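Local coordinates for d-3-phosphoglycerate dehydrogenase oxidoreductase protein (Ralstonia solanacearum, PDB 3GG9) that probably oxidises 3-phosphoglycerate with NAD as cofactor, as a member of the D-isomer specific 2-hydroxyacid dehydrogenase family, at residues G87-E92 / V99-G104. Sequence-based numbering, arbitrary orientation.
Sequences GHIDLE and VVVLEG
The two methyls of V101 face I89 and L91, which lie next to each other, and the contact between 87-92 and 99-104 is wholly apolar, with no hydrogen bond from one segment to the other. L91 crosses V101 at about a right angle: its CD2 lies 3.9 Å from V101 CG2 and 4.1 Å from V101 CG1, so a single leucine methyl covers both branches of the valine. In the extended L91 side chain CD1 is anti to CA (chi2 -177°), and the other methyl, CD2, is the one turned to the valine, although the CB does not head for the strand. I89 instead meets V101 tip to tip and with two separate branches, CG2 against V101 CG2 at 4.1 Å and CD1 against V101 CG1 at 4.1 Å. Its first torsion puts CG2 anti to the backbone N and CG1 beside it (chi1 -54°); the second stretches CD1 out (chi2 167°), and CG2 and CD1 each reach one valine methyl. The nearest backbones, at L91 and V101, remain 7.5 Å apart between CA atoms, a gap bridged by side chains alone.

These residues belong to the beta-alpha-beta unit formed by strand 74-77, helix 91-97 and strand 100-102, in which the start of the helix and the loop before it pack on an edge strand of the five-stranded parallel sheet. I89 also touches L54 of strand 51-54 and Q77 of strand 74-77.

The polar groups near the contact find their partners outside the two segments. D90 is the N-cap of helix 91-97, its OD1 accepting from A93 N. On the strand, N333 OD1 accepts from V101 N, and E103 forms a salt bridge with R83.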
loop_
_atom_site.group_PDB
_atom_site.type_symbol
_atom_site.label_atom_id
_atom_site.label_comp_id
_atom_site.label_asym_id
_atom_site.label_seq_id
_atom_site.Cartn_x
_atom_site.Cartn_y
_atom_site.Cartn_z
ATOM N N GLY A 87 -27.694 -2.513 -16.144
ATOM C CA GLY A 87 -26.706 -1.599 -16.729
ATOM C C GLY A 87 -27.077 -0.191 -16.307
ATOM O O GLY A 87 -28.261 0.100 -16.092
ATOM N N HIS A 88 -26.100 0.703 -16.188
ATOM C CA HIS A 88 -26.411 2.033 -15.671
ATOM C C HIS A 88 -27.009 2.974 -16.733
ATOM O O HIS A 88 -27.447 4.072 -16.418
ATOM C CB HIS A 88 -25.201 2.648 -14.959
ATOM C CG HIS A 88 -24.192 3.240 -15.887
ATOM N ND1 HIS A 88 -24.045 4.600 -16.045
ATOM C CD2 HIS A 88 -23.290 2.662 -16.715
ATOM C CE1 HIS A 88 -23.095 4.835 -16.929
ATOM N NE2 HIS A 88 -22.618 3.677 -17.350
ATOM N N ILE A 89 -27.036 2.536 -17.992
ATOM C CA ILE A 89 -27.724 3.306 -19.037
ATOM C C ILE A 89 -28.839 2.484 -19.708
ATOM O O ILE A 89 -28.588 1.405 -20.248
ATOM C CB ILE A 89 -26.764 3.883 -20.125
ATOM C CG1 ILE A 89 -25.632 4.705 -19.497
ATOM C CG2 ILE A 89 -27.537 4.774 -21.118
ATOM C CD1 ILE A 89 -24.518 5.014 -20.475
ATOM N N ASP A 90 -30.067 3.002 -19.662
ATOM C CA ASP A 90 -31.199 2.386 -20.377
ATOM C C ASP A 90 -31.059 2.665 -21.881
ATOM O O ASP A 90 -31.470 3.728 -22.372
ATOM C CB ASP A 90 -32.520 2.931 -19.819
ATOM C CG ASP A 90 -33.750 2.149 -20.300
ATOM O OD1 ASP A 90 -33.695 1.422 -21.315
ATOM O OD2 ASP A 90 -34.801 2.288 -19.653
ATOM N N LEU A 91 -30.450 1.715 -22.596
ATOM C CA LEU A 91 -30.079 1.903 -23.994
ATOM C C LEU A 91 -31.292 1.972 -24.914
ATOM O O LEU A 91 -31.295 2.727 -25.892
ATOM C CB LEU A 91 -29.136 0.784 -24.457
ATOM C CG LEU A 91 -27.782 0.755 -23.748
ATOM C CD1 LEU A 91 -26.892 -0.344 -24.319
ATOM C CD2 LEU A 91 -27.094 2.111 -23.863
ATOM N N GLU A 92 -32.313 1.178 -24.589
ATOM C CA GLU A 92 -33.572 1.165 -25.340
ATOM C C GLU A 92 -34.307 2.498 -25.214
ATOM O O GLU A 92 -34.831 3.005 -26.209
ATOM C CB GLU A 92 -34.465 -0.005 -24.902
ATOM C CG GLU A 92 -34.233 -1.310 -25.678
ATOM C CD GLU A 92 -32.769 -1.728 -25.735
ATOM O OE1 GLU A 92 -32.133 -1.857 -24.664
ATOM O OE2 GLU A 92 -32.251 -1.922 -26.855
ATOM N N VAL A 99 -31.172 9.343 -28.807
ATOM C CA VAL A 99 -29.962 9.756 -28.085
ATOM C C VAL A 99 -28.896 8.692 -28.311
ATOM O O VAL A 99 -29.100 7.530 -27.931
ATOM C CB VAL A 99 -30.246 9.925 -26.572
ATOM C CG1 VAL A 99 -28.942 10.141 -25.776
ATOM C CG2 VAL A 99 -31.192 11.092 -26.351
ATOM N N VAL A 100 -27.782 9.062 -28.957
ATOM C CA VAL A 100 -26.719 8.088 -29.188
ATOM C C VAL A 100 -25.835 7.918 -27.963
ATOM O O VAL A 100 -25.472 8.890 -27.302
ATOM C CB VAL A 100 -25.860 8.347 -30.481
ATOM C CG1 VAL A 100 -26.711 8.165 -31.722
ATOM C CG2 VAL A 100 -25.200 9.713 -30.464
ATOM N N VAL A 101 -25.521 6.668 -27.648
ATOM C CA VAL A 101 -24.619 6.361 -26.550
ATOM C C VAL A 101 -23.279 5.966 -27.142
ATOM O O VAL A 101 -23.186 5.025 -27.932
ATOM C CB VAL A 101 -25.184 5.273 -25.621
ATOM C CG1 VAL A 101 -24.144 4.869 -24.569
ATOM C CG2 VAL A 101 -26.463 5.784 -24.939
ATOM N N LEU A 102 -22.240 6.711 -26.773
ATOM C CA LEU A 102 -20.906 6.474 -27.315
ATOM C C LEU A 102 -20.102 5.652 -26.319
ATOM O O LEU A 102 -20.163 5.904 -25.119
ATOM C CB LEU A 102 -20.203 7.795 -27.635
ATOM C CG LEU A 102 -21.021 8.835 -28.418
ATOM C CD1 LEU A 102 -20.162 9.989 -28.837
ATOM C CD2 LEU A 102 -21.712 8.237 -29.624
ATOM N N GLU A 103 -19.387 4.654 -26.823
ATOM C CA GLU A 103 -18.690 3.701 -25.966
ATOM C C GLU A 103 -17.210 3.981 -26.017
ATOM O O GLU A 103 -16.629 4.138 -27.105
ATOM C CB GLU A 103 -18.975 2.259 -26.403
ATOM C CG GLU A 103 -18.247 1.194 -25.576
ATOM C CD GLU A 103 -18.819 -0.197 -25.740
ATOM O OE1 GLU A 103 -18.849 -0.945 -24.731
ATOM O OE2 GLU A 103 -19.237 -0.543 -26.870
ATOM N N GLY A 104 -16.605 4.066 -24.839
ATOM C CA GLY A 104 -15.172 4.225 -24.752
ATOM C C GLY A 104 -14.441 2.906 -24.663
ATOM O O GLY A 104 -15.007 1.841 -24.903
#